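Local atomic coordinates of uncharacterized tRNA/rRNA methyltransferase HI0380 (Haemophilus influenzae, PDB entry 3ILK), a protein that probably methylates transfer or ribosomal RNA using S-adenosyl-L-methionine, as a two-subunit member of the TrmH (SpoU) family in the SPOUT clan. Residues Q150-S153 with Y154-M158; I118-N122 with E123-K127; A216-E219 with K220-N224. All blocks are in the same frame, centred on the assembly; numbering follows the deposited sequence.

Going from the N terminus, the three contacts follow one another in series; none nests within or crosses another, and each joins adjoining residues, so each closes no more than a local turn. Interaction 2 comes first, turning the loop after strand 109-113 into helix 122-126. Interaction 1 lies on helix 145-169, about 23 Å away between centres, where the helix packs on the parallel sheet and meets the second subunit. Interaction 3 joins helix 204-216 to helix 220-240, about 36 Å from interaction 1 and 55 Å from interaction 2 between centres. Interactions 1 and 3 both touch the second subunit; interaction 2 touches no other chain of the assembly.

Interaction 1 of 3, residues Q150-S153 with Y154-M158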
ATOM      1  N   GLN A 150       0.829  -6.904  14.921  1.00 23.85           N
ATOM      2  CA  GLN A 150       1.315  -6.772  13.523  1.00 22.12           C
ATOM      3  C   GLN A 150       0.776  -5.471  12.929  1.00 21.95           C
ATOM      4  O   GLN A 150       1.559  -4.649  12.446  1.00 20.54           O
ATOM      5  CB  GLN A 150       0.875  -7.976  12.691  1.00 21.51           C
ATOM      6  CG  GLN A 150       1.529  -8.135  11.283  1.00 20.34           C
ATOM      7  CD  GLN A 150       3.058  -8.162  11.268  1.00 21.20           C
ATOM      8  OE1 GLN A 150       3.673  -7.105  11.156  1.00 22.65           O
ATOM      9  NE2 GLN A 150       3.686  -9.372  11.297  1.00 17.65           N
ATOM     10  N   LEU A 151      -0.541  -5.247  13.027  1.00 21.13           N
ATOM     11  CA  LEU A 151      -1.142  -4.088  12.343  1.00 23.11           C
ATOM     12  C   LEU A 151      -0.731  -2.800  12.979  1.00 21.37           C
ATOM     13  O   LEU A 151      -0.458  -1.805  12.281  1.00 23.85           O
ATOM     14  CB  LEU A 151      -2.675  -4.138  12.357  1.00 24.21           C
ATOM     15  CG  LEU A 151      -3.454  -5.100  11.483  1.00 26.82           C
ATOM     16  CD1 LEU A 151      -4.851  -4.556  11.323  1.00 30.62           C
ATOM     17  CD2 LEU A 151      -2.800  -5.226  10.118  1.00 28.80           C
ATOM     18  N   VAL A 152      -0.662  -2.779  14.301  1.00 20.56           N
ATOM     19  CA  VAL A 152      -0.317  -1.457  14.978  1.00 20.24           C
ATOM     20  C   VAL A 152       1.163  -1.133  14.680  1.00 20.44           C
ATOM     21  O   VAL A 152       1.531   0.035  14.413  1.00 21.97           O
ATOM     22  CB  VAL A 152      -0.529  -1.563  16.498  1.00 19.92           C
ATOM     23  CG1 VAL A 152       0.092  -0.348  17.255  1.00 17.35           C
ATOM     24  CG2 VAL A 152      -2.014  -1.725  16.815  1.00 21.63           C
ATOM     25  N   SER A 153       2.000  -2.179  14.728  1.00 20.81           N
ATOM     26  CA  SER A 153       3.469  -2.068  14.446  1.00 21.46           C
ATOM     27  C   SER A 153       3.699  -1.559  13.040  1.00 20.07           C
ATOM     28  O   SER A 153       4.558  -0.684  12.808  1.00 21.24           O
ATOM     29  CB  SER A 153       4.168  -3.444  14.564  1.00 19.88           C
ATOM     30  OG  SER A 153       4.070  -3.971  15.874  1.00 24.54           O
ATOM     31  N   TYR A 154       2.943  -2.109  12.087  1.00 19.01           N
ATOM     32  CA  TYR A 154       3.033  -1.683  10.715  1.00 19.15           C
ATOM     33  C   TYR A 154       2.674  -0.147  10.591  1.00 18.69           C
ATOM     34  O   TYR A 154       3.369   0.576   9.969  1.00 20.16           O
ATOM     35  CB  TYR A 154       2.151  -2.553   9.830  1.00 18.65           C
ATOM     36  CG  TYR A 154       1.811  -1.919   8.489  1.00 21.47           C
ATOM     37  CD1 TYR A 154       2.724  -1.956   7.408  1.00 20.50           C
ATOM     38  CD2 TYR A 154       0.610  -1.302   8.291  1.00 20.80           C
ATOM     39  CE1 TYR A 154       2.407  -1.374   6.188  1.00 22.29           C
ATOM     40  CE2 TYR A 154       0.290  -0.715   7.053  1.00 21.05           C
ATOM     41  CZ  TYR A 154       1.197  -0.763   6.016  1.00 22.59           C
ATOM     42  OH  TYR A 154       0.902  -0.214   4.785  1.00 18.25           O
ATOM     43  N   GLU A 155       1.596   0.309  11.201  1.00 18.96           N
ATOM     44  CA  GLU A 155       1.209   1.723  11.099  1.00 19.23           C
ATOM     45  C   GLU A 155       2.257   2.565  11.805  1.00 18.64           C
ATOM     46  O   GLU A 155       2.592   3.640  11.344  1.00 20.93           O
ATOM     47  CB  GLU A 155      -0.186   1.981  11.712  1.00 19.03           C
ATOM     48  CG  GLU A 155      -1.399   1.636  10.843  1.00 19.71           C
ATOM     49  CD  GLU A 155      -1.547   2.455   9.554  1.00 22.87           C
ATOM     50  OE1 GLU A 155      -2.652   2.481   9.004  1.00 23.72           O
ATOM     51  OE2 GLU A 155      -0.585   3.096   9.088  1.00 25.95           O
ATOM     52  N   LEU A 156       2.819   2.051  12.896  1.00 19.42           N
ATOM     53  CA  LEU A 156       3.952   2.717  13.531  1.00 20.00           C
ATOM     54  C   LEU A 156       5.163   2.884  12.602  1.00 20.58           C
ATOM     55  O   LEU A 156       5.712   4.011  12.434  1.00 20.94           O
ATOM     56  CB  LEU A 156       4.336   2.071  14.848  1.00 20.06           C
ATOM     57  CG  LEU A 156       3.327   2.174  16.003  1.00 21.80           C
ATOM     58  CD1 LEU A 156       3.794   1.180  17.059  1.00 23.37           C
ATOM     59  CD2 LEU A 156       3.188   3.632  16.586  1.00 22.63           C
ATOM     60  N   ARG A 157       5.543   1.811  11.932  1.00 18.62           N
ATOM     61  CA  ARG A 157       6.658   1.919  11.042  1.00 18.41           C
ATOM     62  C   ARG A 157       6.360   2.901   9.906  1.00 18.81           C
ATOM     63  O   ARG A 157       7.232   3.718   9.536  1.00 18.56           O
ATOM     64  CB  ARG A 157       7.058   0.573  10.473  1.00 18.64           C
ATOM     65  CG  ARG A 157       8.339   0.670   9.654  1.00 16.54           C
ATOM     66  CD  ARG A 157       8.897  -0.677   9.184  1.00 17.39           C
ATOM     67  NE  ARG A 157      10.189  -0.461   8.516  1.00 16.66           N
ATOM     68  CZ  ARG A 157      11.348  -0.353   9.160  1.00 16.64           C
ATOM     69  NH1 ARG A 157      11.403  -0.470  10.473  1.00 15.40           N
ATOM     70  NH2 ARG A 157      12.451  -0.104   8.499  1.00 16.11           N
HETATM   71  N   MSE A 158       5.141   2.824   9.357  1.00 19.11           N
HETATM   72  CA  MSE A 158       4.745   3.733   8.251  1.00 20.64           C
HETATM   73  C   MSE A 158       4.785   5.192   8.706  1.00 20.69           C
HETATM   74  O   MSE A 158       5.176   6.052   7.946  1.00 19.89           O
HETATM   75  CB  MSE A 158       3.330   3.445   7.737  1.00 19.52           C
HETATM   76  CG  MSE A 158       3.173   2.090   7.073  1.00 23.71           C
HETATM   77 SE   MSE A 158       4.313   1.919   5.488  0.60 24.84          SE
HETATM   78  CE  MSE A 158       3.432   3.341   4.481  1.00 24.29           C
TER
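Val152 and Leu156, four residues apart on the alpha-helix 145-169, run side by side and point the same way, with Val152 CG1 4.0 Å from Leu156 CD1. They make the tightly packed flank of this helical turn, facing the sheet of the SPOUT-type methyltransferase domain: Val152 rests on Phe113 and Leu156 on Ile111, both of strand 109-113, while helix 95-104 also covers Leu156. The backbone is bonded there as well. Leu156 N donates to Val152 O at 2.8 Å, with an N-H...O angle of 160°, and Leu156 CG lies 3.2 Å from the same oxygen. The first torsion of Leu156 (chi1 -67°) turns CG back beside its own backbone N, which accounts for that approach. The same i to i+4 pattern links Glu155 N to Leu151 O at 3.1 Å.

A second buried flank serves the dimer. Tyr154 CG stands anti to the backbone N (chi1 161°), and CB passes 3.4 Å from Gln150 O as the ring leads off the turn. Selenomethionine Met158 lays CG 3.6 Å above one ring face, offset toward the rim. Tyr154 OH and Glu155 OE1 bond reciprocally to Glu155 and Tyr154 of the second subunit, and Glu155 is also salt-bridged to Arg96 of its own chain and to Arg96 of the second subunit. Leu151 packs on its counterpart across the interface and, on its own chain, on Ile134, a residue assigned to the S-adenosyl-L-methionine site by similarity.

The looser flank belongs to Arg157, the one touching residue that is partly exposed. Its chain runs extended from CG to NE and away from the preceding turn, NH1 reaching Met31 O. What holds it to residues 150-153 is mainly backbone, Arg157 N to Ser153 O at 2.8 Å, with CB 3.6 Å from that oxygen.

Interaction 2 of 3, residues I118-N122 with E123-K127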
ATOM      1  N   ILE A 118     -11.993  -9.668  26.099  1.00 28.47           N
ATOM      2  CA  ILE A 118     -12.251  -9.192  27.459  1.00 26.22           C
ATOM      3  C   ILE A 118     -11.893  -7.686  27.518  1.00 26.16           C
ATOM      4  O   ILE A 118     -12.659  -6.861  28.023  1.00 25.75           O
ATOM      5  CB  ILE A 118     -11.417  -9.993  28.508  1.00 25.57           C
ATOM      6  CG1 ILE A 118     -11.805 -11.489  28.504  1.00 27.88           C
ATOM      7  CG2 ILE A 118     -11.577  -9.368  29.902  1.00 24.65           C
ATOM      8  CD1 ILE A 118     -10.805 -12.376  29.269  1.00 26.59           C
ATOM      9  N   GLY A 119     -10.722  -7.368  26.965  1.00 25.16           N
ATOM     10  CA  GLY A 119     -10.153  -6.059  26.953  1.00 24.57           C
ATOM     11  C   GLY A 119      -9.520  -5.684  28.288  1.00 25.17           C
ATOM     12  O   GLY A 119      -9.161  -6.526  29.093  1.00 24.47           O
ATOM     13  N   LEU A 120      -9.525  -4.387  28.547  1.00 22.93           N
ATOM     14  CA  LEU A 120      -9.024  -3.792  29.757  1.00 23.19           C
ATOM     15  C   LEU A 120     -10.153  -3.416  30.724  1.00 21.32           C
ATOM     16  O   LEU A 120     -11.326  -3.229  30.333  1.00 21.55           O
ATOM     17  CB  LEU A 120      -8.232  -2.495  29.400  1.00 20.96           C
ATOM     18  CG  LEU A 120      -7.076  -2.713  28.396  1.00 24.51           C
ATOM     19  CD1 LEU A 120      -6.548  -1.333  27.911  1.00 20.85           C
ATOM     20  CD2 LEU A 120      -5.877  -3.528  28.958  1.00 19.04           C
ATOM     21  N   THR A 121      -9.782  -3.291  31.998  1.00 21.42           N
ATOM     22  CA  THR A 121     -10.731  -3.068  33.062  1.00 19.93           C
ATOM     23  C   THR A 121     -10.986  -1.574  33.013  1.00 20.27           C
ATOM     24  O   THR A 121     -10.212  -0.828  32.377  1.00 18.02           O
ATOM     25  CB  THR A 121     -10.178  -3.481  34.478  1.00 20.75           C
ATOM     26  OG1 THR A 121      -9.031  -2.680  34.766  1.00 22.43           O
ATOM     27  CG2 THR A 121      -9.756  -4.986  34.514  1.00 21.26           C
ATOM     28  N   ASN A 122     -12.087  -1.171  33.650  1.00 19.67           N
ATOM     29  CA  ASN A 122     -12.373   0.196  33.957  1.00 21.44           C
ATOM     30  C   ASN A 122     -11.152   0.994  34.415  1.00 21.71           C
ATOM     31  O   ASN A 122     -10.862   1.972  33.801  1.00 24.64           O
ATOM     32  CB  ASN A 122     -13.438   0.273  35.065  1.00 21.11           C
ATOM     33  CG  ASN A 122     -14.797   0.682  34.568  1.00 22.51           C
ATOM     34  OD1 ASN A 122     -14.944   1.240  33.466  1.00 27.63           O
ATOM     35  ND2 ASN A 122     -15.825   0.448  35.400  1.00 20.63           N
ATOM     36  N   GLU A 123     -10.524   0.648  35.539  1.00 22.06           N
ATOM     37  CA  GLU A 123      -9.280   1.286  36.013  1.00 22.57           C
ATOM     38  C   GLU A 123      -8.187   1.389  34.904  1.00 22.27           C
ATOM     39  O   GLU A 123      -7.626   2.504  34.671  1.00 20.18           O
ATOM     40  CB  GLU A 123      -8.733   0.521  37.226  1.00 24.45           C
ATOM     41  CG  GLU A 123      -7.454   1.076  37.837  1.00 28.10           C
ATOM     42  CD  GLU A 123      -7.003   0.282  39.068  1.00 34.51           C
ATOM     43  OE1 GLU A 123      -7.325  -0.947  39.196  1.00 34.22           O
ATOM     44  OE2 GLU A 123      -6.320   0.902  39.920  1.00 38.26           O
ATOM     45  N   GLU A 124      -7.936   0.285  34.193  1.00 19.56           N
ATOM     46  CA  GLU A 124      -6.918   0.273  33.119  1.00 19.93           C
ATOM     47  C   GLU A 124      -7.278   1.255  31.995  1.00 22.48           C
ATOM     48  O   GLU A 124      -6.411   2.039  31.591  1.00 21.11           O
ATOM     49  CB  GLU A 124      -6.653  -1.110  32.546  1.00 19.91           C
ATOM     50  CG  GLU A 124      -6.071  -2.035  33.661  1.00 18.43           C
ATOM     51  CD  GLU A 124      -6.209  -3.536  33.346  1.00 22.71           C
ATOM     52  OE1 GLU A 124      -6.849  -3.930  32.373  1.00 18.53           O
ATOM     53  OE2 GLU A 124      -5.693  -4.311  34.132  1.00 24.09           O
ATOM     54  N   LEU A 125      -8.544   1.229  31.520  1.00 23.15           N
ATOM     55  CA  LEU A 125      -9.021   2.222  30.517  1.00 23.27           C
ATOM     56  C   LEU A 125      -8.818   3.653  30.969  1.00 24.50           C
ATOM     57  O   LEU A 125      -8.391   4.510  30.171  1.00 26.34           O
ATOM     58  CB  LEU A 125     -10.502   1.996  30.167  1.00 23.48           C
ATOM     59  CG  LEU A 125     -10.928   0.617  29.567  1.00 22.51           C
ATOM     60  CD1 LEU A 125     -12.485   0.528  29.475  1.00 19.50           C
ATOM     61  CD2 LEU A 125     -10.313   0.323  28.189  1.00 19.48           C
ATOM     62  N   LEU A 126      -9.149   3.943  32.234  1.00 23.67           N
ATOM     63  CA  LEU A 126      -9.011   5.315  32.757  1.00 24.39           C
ATOM     64  C   LEU A 126      -7.534   5.704  32.737  1.00 24.56           C
ATOM     65  O   LEU A 126      -7.188   6.868  32.537  1.00 24.54           O
ATOM     66  CB  LEU A 126      -9.606   5.456  34.184  1.00 22.88           C
ATOM     67  CG  LEU A 126      -9.461   6.817  34.915  1.00 28.27           C
ATOM     68  CD1 LEU A 126     -10.133   7.942  34.157  1.00 24.06           C
ATOM     69  CD2 LEU A 126      -9.997   6.751  36.378  1.00 29.18           C
ATOM     70  N   LYS A 127      -6.649   4.726  32.891  1.00 24.01           N
ATOM     71  CA  LYS A 127      -5.235   5.056  32.858  1.00 24.57           C
ATOM     72  C   LYS A 127      -4.629   5.226  31.453  1.00 24.50           C
ATOM     73  O   LYS A 127      -3.482   5.663  31.348  1.00 26.71           O
ATOM     74  CB  LYS A 127      -4.433   4.105  33.732  1.00 24.47           C
ATOM     75  CG  LYS A 127      -4.742   4.234  35.235  1.00 23.27           C
ATOM     76  CD  LYS A 127      -4.186   3.013  35.996  1.00 26.71           C
ATOM     77  CE  LYS A 127      -4.110   3.266  37.510  1.00 30.00           C
ATOM     78  NZ  LYS A 127      -3.870   1.954  38.191  1.00 32.28           N
TER
HETATM   79  O   HOH W   1      -8.088  -3.238  37.234  1.00 21.73           O
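Thr121 covers one face of the Glu124 carboxylate, while Leu120 CD2 sits on the opposite side, displaced past the OE1 edge. On the threonine side OG1 sits almost directly over the carboxylate carbon, 3.3 Å from Glu124 CD, with CG2 and the backbone N of Thr121 over the same face. On the leucine side CD2 comes 3.6 Å from Glu124 OE1, the two side chains crossing at about a right angle. The other flat group, the Glu123 carboxylate, receives Lys127 NZ on OE2 from 55° out of its plane, in a salt bridge of 3.2 Å.

Together Thr121 and Glu124 form a capping box at the start of helix 122-126. Thr121 is the N-cap: its OG1 accepts from Glu124 N at 3.2 Å, and in return Thr121 N donates to Glu124 OE1 at 3.0 Å, though the position of OE1 is less certain because it lies too close to another atom of the model. A chi1 of 61° sets OG1 between the backbone N and the carbonyl carbon, aiming it at the first turn. OG1 also meets a water at 2.7 Å, and that water donates to Glu123 OE1, bridging the two residues on the exposed side. Regular helix bonding takes over with Leu125 N to Thr121 O, at 2.8 Å and an N-H...O angle of 175°. Beside the box, on the apolar side, Leu120 CB touches Leu125 CD2 at 3.7 Å.

Leu120 and Leu125 approach Gly114 and Ser82, which by similarity belong to the S-adenosyl-L-methionine site. Arg115, just beyond strand 109-113, pairs with Glu124 through that same less certain OE1; helix 68-71 supplies Phe68 against Glu124 and Asp69 to Lys127, and Leu125 O takes a hydrogen bond from His131 on strand 130-132.

Interaction 3 of 3, residues A216-E219 with K220-N224; sequences AKLE and KNELN
Glu219 and Glu222 cross at a slant with their carboxylates stacked, the planes only 12° apart. They are not held by each other: Glu219 OE1 and Glu222 OE2 stay 4.2 Å apart. Instead Glu222 turns back over the start of helix 220-240. Its CG lies beside its own backbone N (chi1 -67°), the chain beyond is extended, and OE1 thereby reaches Glu219 N at 2.7 Å. The N-H...O angle of 171° makes this bond nearly straight, although the donor meets OE1 from 38° above the carboxylate plane. Glu219 occupies the N-cap position, and the bond is the half of a capping-box pattern that runs from the N-cap amide to the third residue of the helix. The first main-chain bond, Leu223 N to Glu219 O at 2.8 Å, completes the turn.

Asn221 lies alongside Glu219, pointing the same way; its ND2 gives OE1 a weak, bent hydrogen bond of 3.4 Å. On the apolar flank Leu218 and Leu223 meet at about a right angle through their CD1 atoms, 4.1 Å apart, and both continue onto helix 180-197, at Leu183 and Phe186.

The two stacked carboxylates lie at the dimer interface, where Arg211 of the second subunit bridges Glu219 OE2 and Arg215 of that subunit bridges Glu222 OE1. Such charge pairing, with the helix N terminus close by, would be expected to offset the repulsion between the glutamates and to favour their ionised forms. Glu222 OE1 thus joins the interhelical turn to the other subunit, accepting at once from Glu219 N and Arg215.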
ATOM      1  N   ALA A 216      -1.300  22.586 -13.916  1.00 27.23           N
ATOM      2  CA  ALA A 216      -0.208  21.637 -13.654  1.00 26.93           C
ATOM      3  C   ALA A 216       0.910  22.224 -12.775  1.00 26.52           C
ATOM      4  O   ALA A 216       1.400  21.548 -11.855  1.00 26.25           O
ATOM      5  CB  ALA A 216       0.374  21.126 -14.972  1.00 26.38           C
ATOM      6  N   LYS A 217       1.267  23.484 -13.056  1.00 26.07           N
ATOM      7  CA  LYS A 217       2.456  24.146 -12.505  1.00 25.31           C
ATOM      8  C   LYS A 217       3.684  23.325 -12.937  1.00 25.25           C
ATOM      9  O   LYS A 217       4.201  22.475 -12.198  1.00 24.50           O
ATOM     10  CB  LYS A 217       2.366  24.312 -10.984  1.00 25.60           C
ATOM     11  CG  LYS A 217       2.923  25.680 -10.487  1.00 27.23           C
ATOM     12  CD  LYS A 217       3.680  25.609  -9.145  1.00 28.27           C
ATOM     13  CE  LYS A 217       2.867  24.914  -8.042  1.00 29.04           C
ATOM     14  NZ  LYS A 217       3.601  24.821  -6.737  1.00 30.46           N
ATOM     15  N   LEU A 218       4.112  23.550 -14.172  1.00 24.24           N
ATOM     16  CA  LEU A 218       5.182  22.766 -14.764  1.00 23.85           C
ATOM     17  C   LEU A 218       6.485  22.927 -13.991  1.00 23.61           C
ATOM     18  O   LEU A 218       6.878  24.054 -13.644  1.00 21.50           O
ATOM     19  CB  LEU A 218       5.424  23.239 -16.210  1.00 24.42           C
ATOM     20  CG  LEU A 218       4.282  22.998 -17.203  1.00 25.47           C
ATOM     21  CD1 LEU A 218       4.664  23.545 -18.566  1.00 25.00           C
ATOM     22  CD2 LEU A 218       4.000  21.528 -17.310  1.00 20.93           C
ATOM     23  N   GLU A 219       7.172  21.815 -13.734  1.00 23.15           N
ATOM     24  CA  GLU A 219       8.558  21.936 -13.289  1.00 23.46           C
ATOM     25  C   GLU A 219       9.460  22.319 -14.493  1.00 23.19           C
ATOM     26  O   GLU A 219       9.096  22.080 -15.655  1.00 22.45           O
ATOM     27  CB  GLU A 219       9.021  20.670 -12.582  1.00 22.55           C
ATOM     28  CG  GLU A 219       8.392  20.489 -11.197  1.00 24.87           C
ATOM     29  CD  GLU A 219       8.502  19.063 -10.662  1.00 25.21           C
ATOM     30  OE1 GLU A 219       9.442  18.341 -11.049  1.00 25.95           O
ATOM     31  OE2 GLU A 219       7.646  18.657  -9.848  1.00 27.90           O
ATOM     32  N   LYS A 220      10.621  22.906 -14.209  1.00 23.58           N
ATOM     33  CA  LYS A 220      11.556  23.316 -15.271  1.00 24.73           C
ATOM     34  C   LYS A 220      12.014  22.121 -16.112  1.00 24.86           C
ATOM     35  O   LYS A 220      12.115  22.230 -17.337  1.00 24.76           O
ATOM     36  CB  LYS A 220      12.748  24.092 -14.705  1.00 24.66           C
ATOM     37  CG  LYS A 220      13.739  24.646 -15.763  1.00 28.29           C
ATOM     38  CD  LYS A 220      13.095  25.555 -16.833  1.00 30.68           C
ATOM     39  CE  LYS A 220      14.078  25.843 -18.000  1.00 33.14           C
ATOM     40  NZ  LYS A 220      15.330  26.542 -17.531  1.00 32.58           N
ATOM     41  N   ASN A 221      12.240  20.977 -15.464  1.00 24.68           N
ATOM     42  CA  ASN A 221      12.625  19.777 -16.193  1.00 25.23           C
ATOM     43  C   ASN A 221      11.477  19.198 -17.037  1.00 24.18           C
ATOM     44  O   ASN A 221      11.714  18.731 -18.146  1.00 24.24           O
ATOM     45  CB  ASN A 221      13.298  18.730 -15.295  1.00 25.44           C
ATOM     46  CG  ASN A 221      12.315  17.867 -14.578  1.00 29.67           C
ATOM     47  OD1 ASN A 221      12.227  16.658 -14.832  1.00 33.12           O
ATOM     48  ND2 ASN A 221      11.541  18.475 -13.670  1.00 34.84           N
ATOM     49  N   GLU A 222      10.245  19.274 -16.527  1.00 22.73           N
ATOM     50  CA  GLU A 222       9.050  19.019 -17.342  1.00 20.67           C
ATOM     51  C   GLU A 222       8.938  19.977 -18.543  1.00 20.70           C
ATOM     52  O   GLU A 222       8.716  19.549 -19.705  1.00 19.56           O
ATOM     53  CB  GLU A 222       7.790  19.105 -16.481  1.00 21.47           C
ATOM     54  CG  GLU A 222       7.679  17.994 -15.441  1.00 15.28           C
ATOM     55  CD  GLU A 222       6.621  18.250 -14.383  1.00 15.34           C
ATOM     56  OE1 GLU A 222       6.138  19.391 -14.268  1.00 15.41           O
ATOM     57  OE2 GLU A 222       6.256  17.293 -13.647  1.00 16.00           O
ATOM     58  N   LEU A 223       9.099  21.281 -18.296  1.00 20.00           N
ATOM     59  CA  LEU A 223       9.107  22.206 -19.420  1.00 20.28           C
ATOM     60  C   LEU A 223      10.185  21.746 -20.416  1.00 20.41           C
ATOM     61  O   LEU A 223       9.931  21.688 -21.610  1.00 21.35           O
ATOM     62  CB  LEU A 223       9.291  23.668 -18.960  1.00 19.52           C
ATOM     63  CG  LEU A 223       9.222  24.768 -20.041  1.00 20.26           C
ATOM     64  CD1 LEU A 223       7.898  24.742 -20.735  1.00 20.30           C
ATOM     65  CD2 LEU A 223       9.440  26.122 -19.361  1.00 16.06           C
ATOM     66  N   ASN A 224      11.360  21.363 -19.916  1.00 20.80           N
ATOM     67  CA  ASN A 224      12.439  20.881 -20.774  1.00 20.86           C
ATOM     68  C   ASN A 224      12.041  19.734 -21.693  1.00 20.78           C
ATOM     69  O   ASN A 224      12.289  19.777 -22.906  1.00 19.13           O
ATOM     70  CB  ASN A 224      13.685  20.546 -19.955  1.00 20.50           C
ATOM     71  CG  ASN A 224      14.394  21.803 -19.493  1.00 23.83           C
ATOM     72  OD1 ASN A 224      14.124  22.874 -20.022  1.00 25.60           O
ATOM     73  ND2 ASN A 224      15.282  21.688 -18.518  1.00 23.06           N
TER